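Long-range contacts in L-lysine 6-monooxygenase (Pseudomonas syringae pv. tomato, PDB 5CQF), which probably uses FAD and NADPH to hydroxylate the side-chain amino group of L-lysine, a step in siderophore biosynthesis: residues T185-S190 and A345-T350; W207-S212 and I230-V235; S314-I319 and V328-T333; L62-T67 and A109-W114. All coordinates share one frame; numbering follows the deposited sequence.

Contact 1. Residues T185-S190 and A345-T350; sequences TLFHTS and AVVLGT
Leu186 and Val346 stand side by side on one face of a parallel strand pair, pointing the same way. The forked end of the leucine fits against the valine's branch point: Leu186 CG lies 3.8 Å from Val346 CB, and CD1 presses on that same carbon and on CG1. The second fork, Leu186 CD2, fills the next hollow by meeting Leu348 CD1 at 3.9 Å, so one branched residue touches two bumps of the partner strand.

The Phe187 ring occupies the other face. Its CG lies between the backbone N and the carbonyl carbon (chi1 45°), and the ring leans back toward the partner strand until CE1 touches Val347 CG2 at 3.8 Å; Val346 O stands above one ring face, toward the rim. Four backbone bonds hold this register, among them Leu348 N to Phe187 O at 2.7 Å. Strand 186-188 is the edge of a five-stranded parallel sheet of Rossmann type, probably the NADP-binding part of this flavoprotein, and Phe192, Arg195 and Leu196 of helix 192-198 lie against the phenyl ring.

Just after strand 186-188, the methyl CG2 of Thr189 rests 3.7 Å from Val347 CG1 and 3.5 Å from Gly349 CA, where the bare alpha carbon of glycine gives it a shallow seat. The flat imidazole of His188 turns its edge to Thr350: CD2 lies 3.3 Å from Thr350 OG1, which is itself bonded to Arg173 O. His188 NE2 bonds to Gly351 O, while ND1 is paired with both N and OG of Ser190.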
# COMPACT_ATOMS: atom_id res chain seq x y z
N THR A 185 -33.93 -1.75 -21.34
CA THR A 185 -33.96 -2.02 -19.91
C THR A 185 -33.43 -3.41 -19.51
O THR A 185 -33.42 -3.75 -18.33
CB THR A 185 -35.38 -1.87 -19.31
OG1 THR A 185 -36.28 -2.75 -19.96
CG2 THR A 185 -35.89 -0.44 -19.42
N LEU A 186 -32.98 -4.21 -20.47
CA LEU A 186 -32.29 -5.44 -20.14
C LEU A 186 -31.21 -5.62 -21.17
O LEU A 186 -31.50 -5.76 -22.37
CB LEU A 186 -33.28 -6.61 -20.13
CG LEU A 186 -32.68 -7.95 -19.70
CD1 LEU A 186 -33.72 -8.87 -19.06
CD2 LEU A 186 -32.01 -8.65 -20.87
N PHE A 187 -29.95 -5.57 -20.75
CA PHE A 187 -28.85 -5.60 -21.72
C PHE A 187 -27.59 -6.24 -21.22
O PHE A 187 -27.44 -6.44 -20.01
CB PHE A 187 -28.52 -4.18 -22.21
CG PHE A 187 -28.44 -3.16 -21.11
CD1 PHE A 187 -27.24 -2.88 -20.50
CD2 PHE A 187 -29.56 -2.47 -20.71
CE1 PHE A 187 -27.16 -1.94 -19.50
CE2 PHE A 187 -29.49 -1.52 -19.71
CZ PHE A 187 -28.29 -1.26 -19.09
N HIS A 188 -26.70 -6.54 -22.15
CA HIS A 188 -25.40 -7.15 -21.82
C HIS A 188 -24.43 -6.06 -21.44
O HIS A 188 -24.58 -4.91 -21.87
CB HIS A 188 -24.87 -7.88 -23.05
CG HIS A 188 -23.70 -8.77 -22.78
ND1 HIS A 188 -22.41 -8.42 -23.10
CD2 HIS A 188 -23.62 -10.01 -22.25
CE1 HIS A 188 -21.59 -9.39 -22.77
NE2 HIS A 188 -22.30 -10.37 -22.25
N THR A 189 -23.42 -6.43 -20.66
CA THR A 189 -22.40 -5.48 -20.22
C THR A 189 -21.65 -4.82 -21.36
O THR A 189 -21.14 -3.73 -21.19
CB THR A 189 -21.36 -6.10 -19.26
OG1 THR A 189 -20.82 -7.30 -19.82
CG2 THR A 189 -21.99 -6.44 -17.96
N SER A 190 -21.56 -5.48 -22.51
CA SER A 190 -20.84 -4.94 -23.67
C SER A 190 -21.49 -3.68 -24.26
O SER A 190 -20.89 -2.98 -25.07
CB SER A 190 -20.74 -6.01 -24.77
OG SER A 190 -22.02 -6.36 -25.28
N ALA A 345 -34.68 -2.68 -14.17
CA ALA A 345 -33.76 -3.04 -15.25
C ALA A 345 -32.77 -4.10 -14.83
O ALA A 345 -32.50 -4.26 -13.66
CB ALA A 345 -33.01 -1.82 -15.74
N VAL A 346 -32.23 -4.78 -15.84
CA VAL A 346 -31.38 -5.92 -15.66
C VAL A 346 -30.16 -5.74 -16.53
O VAL A 346 -30.29 -5.24 -17.67
CB VAL A 346 -32.13 -7.18 -16.07
CG1 VAL A 346 -31.22 -8.39 -16.11
CG2 VAL A 346 -33.28 -7.42 -15.11
N VAL A 347 -28.98 -6.08 -15.97
CA VAL A 347 -27.69 -6.06 -16.69
C VAL A 347 -27.09 -7.47 -16.69
O VAL A 347 -26.96 -8.09 -15.64
CB VAL A 347 -26.65 -5.13 -16.04
CG1 VAL A 347 -25.31 -5.26 -16.73
CG2 VAL A 347 -27.07 -3.69 -16.09
N LEU A 348 -26.73 -7.98 -17.86
CA LEU A 348 -26.22 -9.33 -17.96
C LEU A 348 -24.73 -9.28 -18.03
O LEU A 348 -24.18 -8.95 -19.06
CB LEU A 348 -26.76 -10.05 -19.19
CG LEU A 348 -28.29 -10.05 -19.31
CD1 LEU A 348 -28.68 -10.68 -20.64
CD2 LEU A 348 -28.96 -10.80 -18.18
N GLY A 349 -24.07 -9.60 -16.92
CA GLY A 349 -22.61 -9.71 -16.92
C GLY A 349 -22.26 -11.17 -17.14
O GLY A 349 -21.54 -11.77 -16.37
N THR A 350 -22.79 -11.73 -18.22
CA THR A 350 -22.67 -13.14 -18.49
C THR A 350 -21.41 -13.49 -19.26
O THR A 350 -21.15 -14.67 -19.47
CB THR A 350 -23.88 -13.62 -19.30
OG1 THR A 350 -24.21 -12.64 -20.30
CG2 THR A 350 -25.08 -13.83 -18.42

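Contact 2. Residues W207-S212 and I230-V235; sequences WLVLGS and IEVHSV
Trp207 reaches Ile230 with the five-membered end of its indole. CG is anti to the carbonyl carbon (chi1 -76°), and CD1 comes 3.8 Å from Ile230 CG2, while NE1, bonded to Pro204 O, passes near Ile230 CD1. The six-membered end leans the other way, onto Ala345 and Val347, so the flat indole bridges from Ile230, just before strand 231-235, to strand 345-348.

On the same face, Val209 and Val232 share one conformation. Each has CG1 anti to the backbone N, yet unlike branches meet, Val209 CG2 against Val232 CG1 at 3.9 Å. Beta-branched valine suits such extended backbone; Val209 packs on Val220 and Leu223 and Val232 on Val224, all of helix 214-226.

The opposite face carries Leu208, Leu210, His233 and Val235. Leu210 turns CD1 onto Val235 CG1 at 3.9 Å. His233 places CD2 only 3.3 Å from Trp207 O, with that oxygen in the ring plane; ND1 bonds to Tyr311 OH, and His309 stacks on the ring. Five backbone bonds run between the parallel strands, the last, from Gly211 N to Val235 O, nearly straight at 175°. A water then donates to Val209 O and Gly211 O and accepts from Ser234 OG, though the modelled 2.5 Å between Ser234 OG and the water oxygen is doubtfully short.

Gly211 adopts a phi of 129°, where a beta carbon would press on the preceding carbonyl oxygen. Strand 206-210, the glycine turn, helix 214-226 and strand 231-235 form the beta-alpha-beta unit of a Rossmann fold, and the GxGxxA pattern beginning at Gly211 is consistent with dinucleotide binding.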
# COMPACT_ATOMS: atom_id res chain seq x y z
N TRP A 207 -32.25 -2.15 -9.88
CA TRP A 207 -31.46 -2.85 -10.88
C TRP A 207 -31.13 -4.24 -10.41
O TRP A 207 -30.97 -4.48 -9.22
CB TRP A 207 -30.19 -2.11 -11.11
CG TRP A 207 -30.36 -0.91 -11.92
CD1 TRP A 207 -30.76 0.30 -11.48
CD2 TRP A 207 -30.09 -0.76 -13.32
NE1 TRP A 207 -30.79 1.19 -12.51
CE2 TRP A 207 -30.38 0.58 -13.66
CE3 TRP A 207 -29.63 -1.63 -14.32
CZ2 TRP A 207 -30.21 1.09 -14.96
CZ3 TRP A 207 -29.45 -1.12 -15.62
CH2 TRP A 207 -29.75 0.23 -15.92
N LEU A 208 -31.06 -5.17 -11.35
CA LEU A 208 -30.50 -6.49 -11.10
C LEU A 208 -29.30 -6.63 -11.97
O LEU A 208 -29.38 -6.33 -13.14
CB LEU A 208 -31.52 -7.56 -11.44
CG LEU A 208 -31.06 -8.96 -11.02
CD1 LEU A 208 -32.26 -9.80 -10.65
CD2 LEU A 208 -30.25 -9.68 -12.08
N VAL A 209 -28.19 -7.05 -11.40
CA VAL A 209 -26.97 -7.28 -12.16
C VAL A 209 -26.53 -8.73 -11.96
O VAL A 209 -26.22 -9.15 -10.84
CB VAL A 209 -25.84 -6.32 -11.73
CG1 VAL A 209 -24.58 -6.56 -12.51
CG2 VAL A 209 -26.26 -4.87 -11.91
N LEU A 210 -26.52 -9.50 -13.04
CA LEU A 210 -26.20 -10.92 -13.00
C LEU A 210 -24.72 -11.10 -13.32
O LEU A 210 -24.23 -10.58 -14.33
CB LEU A 210 -27.03 -11.63 -14.04
CG LEU A 210 -26.88 -13.14 -14.24
CD1 LEU A 210 -27.40 -13.91 -13.04
CD2 LEU A 210 -27.63 -13.57 -15.49
N GLY A 211 -24.00 -11.80 -12.46
CA GLY A 211 -22.62 -12.17 -12.77
C GLY A 211 -21.62 -11.82 -11.71
O GLY A 211 -21.91 -10.98 -10.84
N SER A 212 -20.45 -12.43 -11.80
CA SER A 212 -19.46 -12.36 -10.73
C SER A 212 -18.08 -11.81 -11.13
O SER A 212 -17.24 -11.63 -10.27
CB SER A 212 -19.31 -13.74 -10.10
OG SER A 212 -20.54 -14.19 -9.54
N ILE A 230 -30.52 4.58 -6.28
CA ILE A 230 -30.48 3.31 -7.00
C ILE A 230 -30.19 2.14 -6.06
O ILE A 230 -29.31 2.23 -5.18
CB ILE A 230 -29.42 3.34 -8.10
CG1 ILE A 230 -29.97 4.03 -9.33
CG2 ILE A 230 -29.00 1.94 -8.52
CD1 ILE A 230 -29.00 4.05 -10.49
N GLU A 231 -30.93 1.06 -6.25
CA GLU A 231 -30.72 -0.18 -5.51
C GLU A 231 -30.32 -1.28 -6.47
O GLU A 231 -30.88 -1.40 -7.55
CB GLU A 231 -31.99 -0.56 -4.74
CG GLU A 231 -32.12 0.28 -3.49
CD GLU A 231 -33.50 0.27 -2.88
OE1 GLU A 231 -34.52 0.17 -3.63
OE2 GLU A 231 -33.55 0.40 -1.62
N VAL A 232 -29.33 -2.07 -6.10
CA VAL A 232 -28.79 -3.03 -7.01
C VAL A 232 -28.89 -4.40 -6.38
O VAL A 232 -28.48 -4.58 -5.25
CB VAL A 232 -27.33 -2.72 -7.33
CG1 VAL A 232 -26.75 -3.83 -8.18
CG2 VAL A 232 -27.21 -1.40 -8.05
N HIS A 233 -29.44 -5.36 -7.11
CA HIS A 233 -29.47 -6.76 -6.70
C HIS A 233 -28.50 -7.55 -7.55
O HIS A 233 -28.65 -7.64 -8.76
CB HIS A 233 -30.88 -7.31 -6.86
CG HIS A 233 -31.90 -6.50 -6.13
ND1 HIS A 233 -32.30 -6.80 -4.85
CD2 HIS A 233 -32.55 -5.37 -6.47
CE1 HIS A 233 -33.18 -5.90 -4.44
NE2 HIS A 233 -33.34 -5.02 -5.41
N SER A 234 -27.49 -8.10 -6.88
CA SER A 234 -26.34 -8.68 -7.48
C SER A 234 -26.41 -10.16 -7.25
O SER A 234 -26.28 -10.62 -6.11
CB SER A 234 -25.08 -8.07 -6.83
OG SER A 234 -23.88 -8.64 -7.31
N VAL A 235 -26.62 -10.90 -8.34
CA VAL A 235 -26.86 -12.34 -8.31
C VAL A 235 -25.65 -13.10 -8.82
O VAL A 235 -25.12 -12.78 -9.89
CB VAL A 235 -28.06 -12.72 -9.18
CG1 VAL A 235 -28.22 -14.22 -9.24
CG2 VAL A 235 -29.34 -12.09 -8.62
O HOH W 1 -23.68 -8.88 -9.79

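Contact 3. Residues S314-I319 and V328-T333; sequences SVISAI and VELTDT
Glu329 reaches across an antiparallel hairpin to Ser317 and Ala318. Its CB lies nearest Ser317 OG, at 3.6 Å, with the small methyl of Ala318 also beside it. CG is anti to the backbone N (chi1 -174°) and comes 3.3 Å from Ser317 OG; the chain stays extended, bringing CD to 3.2 Å from the same hydroxyl. At the tip, OE1 accepts from Ser317 OG, although the modelled separation of 2.4 Å is too short to be trusted in detail. Thr331 OG1 donates to Ser317 OG from 3.0 Å; the hydroxyl thus lies between Thr331 OG1 and the carboxylate. A serine suits the exposed bulge, where its short side chain reaches both partners.

Beneath the trio lies a classic beta bulge. Ser317 and Ala318 both face Glu329, whose carbonyl oxygen takes Ser317 N at 2.8 Å and, weakly, Ala318 N at 3.4 Å. The extra residue shifts the register by one between the Ile316-Leu330 and Ala318-Glu329 pairs, and it brings Ser317's side chain toward the partner strand.

The rest of the other face is apolar, with Ser314 and Asp332 at its far end. Ile316 sets CG2 against Val328 CG1 at 3.7 Å and CG1 against Leu330 CD2, while Ile319 runs beside Val328.

These branched residues meet Phe178 of helix 176-179 through Ile316 and Ile319. Strand 338-343 completes the three-stranded antiparallel sheet beside 325-332, with Leu341 and Val343 touching Leu330 and Val328. Leu330 and Ser314 also rest on Val235 of strand 231-235, and Asp332 OD2 bonds to Tyr261 of the second subunit.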
# COMPACT_ATOMS: atom_id res chain seq x y z
N SER A 314 -27.02 -18.73 -6.59
CA SER A 314 -28.33 -18.50 -7.18
C SER A 314 -28.34 -18.45 -8.70
O SER A 314 -27.38 -17.99 -9.33
CB SER A 314 -28.93 -17.21 -6.66
OG SER A 314 -29.09 -17.31 -5.26
N VAL A 315 -29.47 -18.90 -9.26
CA VAL A 315 -29.74 -18.72 -10.67
C VAL A 315 -31.08 -18.06 -10.83
O VAL A 315 -31.90 -18.07 -9.92
CB VAL A 315 -29.74 -20.04 -11.48
CG1 VAL A 315 -28.36 -20.68 -11.50
CG2 VAL A 315 -30.78 -21.02 -10.95
N ILE A 316 -31.27 -17.46 -11.99
CA ILE A 316 -32.55 -16.93 -12.38
C ILE A 316 -33.29 -18.08 -13.03
O ILE A 316 -32.86 -18.61 -14.06
CB ILE A 316 -32.40 -15.76 -13.36
CG1 ILE A 316 -31.62 -14.63 -12.67
CG2 ILE A 316 -33.76 -15.28 -13.85
CD1 ILE A 316 -31.67 -13.30 -13.38
N SER A 317 -34.39 -18.47 -12.39
CA SER A 317 -35.19 -19.61 -12.78
C SER A 317 -36.47 -19.20 -13.53
O SER A 317 -37.12 -20.03 -14.15
CB SER A 317 -35.56 -20.38 -11.51
OG SER A 317 -36.28 -19.54 -10.61
N ALA A 318 -36.84 -17.93 -13.44
CA ALA A 318 -37.91 -17.34 -14.27
C ALA A 318 -37.81 -15.82 -14.28
O ALA A 318 -37.36 -15.21 -13.31
CB ALA A 318 -39.29 -17.78 -13.78
N ILE A 319 -38.24 -15.21 -15.38
CA ILE A 319 -38.25 -13.76 -15.52
C ILE A 319 -39.33 -13.36 -16.51
O ILE A 319 -39.52 -14.02 -17.53
CB ILE A 319 -36.87 -13.25 -16.01
CG1 ILE A 319 -36.90 -11.75 -16.27
CG2 ILE A 319 -36.41 -13.98 -17.26
CD1 ILE A 319 -35.52 -11.13 -16.37
N VAL A 328 -38.52 -11.29 -11.28
CA VAL A 328 -37.41 -12.24 -11.43
C VAL A 328 -37.43 -13.26 -10.31
O VAL A 328 -37.44 -12.90 -9.13
CB VAL A 328 -36.06 -11.52 -11.40
CG1 VAL A 328 -34.96 -12.50 -11.73
CG2 VAL A 328 -36.04 -10.36 -12.39
N GLU A 329 -37.46 -14.53 -10.68
CA GLU A 329 -37.44 -15.59 -9.70
C GLU A 329 -36.04 -16.13 -9.60
O GLU A 329 -35.48 -16.58 -10.61
CB GLU A 329 -38.40 -16.74 -10.07
CG GLU A 329 -38.51 -17.81 -8.98
CD GLU A 329 -39.20 -19.08 -9.45
OE1 GLU A 329 -38.64 -19.80 -10.31
OE2 GLU A 329 -40.29 -19.38 -8.93
N LEU A 330 -35.49 -16.11 -8.38
CA LEU A 330 -34.20 -16.73 -8.08
C LEU A 330 -34.37 -18.06 -7.38
O LEU A 330 -35.25 -18.22 -6.54
CB LEU A 330 -33.37 -15.83 -7.15
CG LEU A 330 -33.11 -14.38 -7.54
CD1 LEU A 330 -32.06 -13.75 -6.62
CD2 LEU A 330 -32.68 -14.28 -8.99
N THR A 331 -33.50 -18.99 -7.69
CA THR A 331 -33.45 -20.25 -7.01
C THR A 331 -32.05 -20.44 -6.45
O THR A 331 -31.06 -20.35 -7.18
CB THR A 331 -33.86 -21.39 -7.97
OG1 THR A 331 -35.23 -21.23 -8.33
CG2 THR A 331 -33.69 -22.76 -7.34
N ASP A 332 -31.96 -20.67 -5.14
CA ASP A 332 -30.71 -21.07 -4.52
C ASP A 332 -30.44 -22.51 -4.93
O ASP A 332 -31.22 -23.38 -4.64
CB ASP A 332 -30.78 -20.94 -3.01
CG ASP A 332 -29.56 -21.51 -2.32
OD1 ASP A 332 -29.00 -22.53 -2.80
OD2 ASP A 332 -29.15 -20.93 -1.27
N THR A 333 -29.34 -22.73 -5.61
CA THR A 333 -28.97 -24.04 -6.16
C THR A 333 -28.85 -25.19 -5.13
O THR A 333 -29.13 -26.34 -5.47
CB THR A 333 -27.65 -23.89 -6.95
OG1 THR A 333 -27.98 -23.32 -8.22
CG2 THR A 333 -26.90 -25.23 -7.17

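Contact 4. Residues L62-T67 and A109-W114; sequences LLLAGT and ASRHEW
Leu64 to Thr67 make a type II turn, closed by Thr67 N to Leu64 O at 3.0 Å, which faces the first turn of helix 111-125 with Leu64 CA 7.0 Å from Arg111 CA. Gly66 holds the turn's positive phi, 71°, a value easily reached without a side chain. Arg111 carries the contact. Its CG and CD run past Leu64 CB, and a bend at chi3 (-55°) turns NE aside; beyond it the guanidinium lies against the turn. Leu64 O stands 3.4 Å above the centre of the guanidinium plane, while Thr67 O sits at its edge and accepts from NH2; their 2.5 Å separation is doubtfully short and the bond is bent. NE is buried without a modelled partner. Leu64 CD1 packs on Trp114 CB at 4.0 Å, the two side chains crossing at about a right angle.

Glu218 of helix 214-226 forms a salt bridge with Arg111 NH1 and accepts from Gly66 N, which ties arginine and turn to that helix. Ser110 caps helix 111-125 by accepting from Glu113 N, Trp114 meets Phe89 of helix 89-96 and Phe412 of helix 412-428, and Ser110 and Glu113 bond to Glu299 and Tyr298 of the third subunit.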
# COMPACT_ATOMS: atom_id res chain seq x y z
N LEU A 62 -14.85 1.62 -25.10
CA LEU A 62 -15.76 0.49 -25.04
C LEU A 62 -14.98 -0.84 -25.00
O LEU A 62 -15.41 -1.77 -24.32
CB LEU A 62 -16.72 0.51 -26.24
CG LEU A 62 -18.12 -0.11 -26.06
CD1 LEU A 62 -19.03 0.81 -25.25
CD2 LEU A 62 -18.74 -0.40 -27.42
N LEU A 63 -13.84 -0.91 -25.69
CA LEU A 63 -13.03 -2.14 -25.79
C LEU A 63 -12.28 -2.54 -24.52
O LEU A 63 -11.90 -3.70 -24.36
CB LEU A 63 -11.99 -2.01 -26.90
CG LEU A 63 -12.50 -1.86 -28.33
CD1 LEU A 63 -11.42 -1.23 -29.23
CD2 LEU A 63 -12.96 -3.20 -28.87
N LEU A 64 -12.00 -1.58 -23.65
CA LEU A 64 -11.22 -1.87 -22.46
C LEU A 64 -12.09 -2.29 -21.27
O LEU A 64 -11.58 -2.89 -20.32
CB LEU A 64 -10.34 -0.68 -22.10
CG LEU A 64 -9.33 -0.21 -23.16
CD1 LEU A 64 -8.21 0.55 -22.46
CD2 LEU A 64 -8.74 -1.36 -23.96
N ALA A 65 -13.39 -2.01 -21.36
CA ALA A 65 -14.31 -2.29 -20.28
C ALA A 65 -14.22 -3.76 -19.84
O ALA A 65 -13.95 -4.64 -20.64
CB ALA A 65 -15.72 -1.89 -20.66
N GLY A 66 -14.41 -3.98 -18.54
CA GLY A 66 -14.22 -5.30 -17.92
C GLY A 66 -12.79 -5.82 -17.77
O GLY A 66 -12.59 -6.93 -17.25
N THR A 67 -11.79 -5.05 -18.22
CA THR A 67 -10.41 -5.52 -18.25
C THR A 67 -9.59 -5.04 -17.05
O THR A 67 -9.58 -3.87 -16.72
CB THR A 67 -9.73 -5.11 -19.56
OG1 THR A 67 -10.56 -5.52 -20.66
CG2 THR A 67 -8.35 -5.80 -19.68
N ALA A 109 -1.68 2.79 -14.07
CA ALA A 109 -2.29 3.68 -14.99
C ALA A 109 -3.75 3.36 -15.04
O ALA A 109 -4.11 2.20 -14.89
CB ALA A 109 -1.69 3.45 -16.36
N SER A 110 -4.58 4.35 -15.32
CA SER A 110 -6.00 4.15 -15.35
C SER A 110 -6.43 3.60 -16.69
O SER A 110 -5.72 3.69 -17.69
CB SER A 110 -6.75 5.46 -15.05
OG SER A 110 -6.57 6.39 -16.12
N ARG A 111 -7.61 3.00 -16.69
CA ARG A 111 -8.25 2.62 -17.91
C ARG A 111 -8.27 3.76 -18.93
O ARG A 111 -7.99 3.56 -20.10
CB ARG A 111 -9.68 2.21 -17.61
CG ARG A 111 -10.49 1.88 -18.85
CD ARG A 111 -11.65 0.96 -18.52
NE ARG A 111 -11.16 -0.25 -17.86
CZ ARG A 111 -11.95 -1.20 -17.36
NH1 ARG A 111 -13.27 -1.08 -17.48
NH2 ARG A 111 -11.43 -2.25 -16.75
N HIS A 112 -8.62 4.94 -18.48
CA HIS A 112 -8.71 6.10 -19.37
C HIS A 112 -7.33 6.40 -20.01
O HIS A 112 -7.24 6.64 -21.21
CB HIS A 112 -9.30 7.28 -18.58
CG HIS A 112 -9.22 8.61 -19.27
ND1 HIS A 112 -9.85 8.87 -20.47
CD2 HIS A 112 -8.65 9.78 -18.88
CE1 HIS A 112 -9.64 10.13 -20.81
NE2 HIS A 112 -8.92 10.70 -19.86
N GLU A 113 -6.26 6.30 -19.21
CA GLU A 113 -4.92 6.50 -19.73
C GLU A 113 -4.53 5.42 -20.74
O GLU A 113 -4.01 5.73 -21.83
CB GLU A 113 -3.88 6.66 -18.61
CG GLU A 113 -2.53 7.16 -19.16
CD GLU A 113 -1.54 7.68 -18.12
OE1 GLU A 113 -1.59 7.29 -16.92
OE2 GLU A 113 -0.66 8.49 -18.50
N TRP A 114 -4.79 4.16 -20.43
CA TRP A 114 -4.50 3.08 -21.40
C TRP A 114 -5.28 3.25 -22.71
O TRP A 114 -4.73 2.98 -23.78
CB TRP A 114 -4.81 1.71 -20.81
CG TRP A 114 -3.83 1.23 -19.83
CD1 TRP A 114 -3.99 1.09 -18.47
CD2 TRP A 114 -2.50 0.82 -20.10
NE1 TRP A 114 -2.85 0.60 -17.90
CE2 TRP A 114 -1.93 0.42 -18.89
CE3 TRP A 114 -1.75 0.74 -21.27
CZ2 TRP A 114 -0.64 -0.01 -18.81
CZ3 TRP A 114 -0.47 0.32 -21.18
CH2 TRP A 114 0.07 -0.04 -19.99

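How the contacts relate
Contacts 1 and 2 are buried and belong to one parallel sheet: strands 345-348 and 206-210 are neighbours, joined by Gly349 N to Leu210 O, by Leu208 N to Ala345 O and by the Trp207 ring. Contact 3, further out and partly exposed, is antiparallel; its aliphatic side chains touch contact 2 through Leu208 and Val235 and contact 1 through Ile319 on Leu186, while Glu329, Thr331 and Ser317 meet in a polar group elsewhere on the hairpin. Contact 4 is set apart, about 32 Å centre to centre from contact 3, and comes near contact 1 where Leu62, poorly ordered, approaches Ser190. In this partly buried contact an arginine laid against a turn takes the place of the backbone ladders.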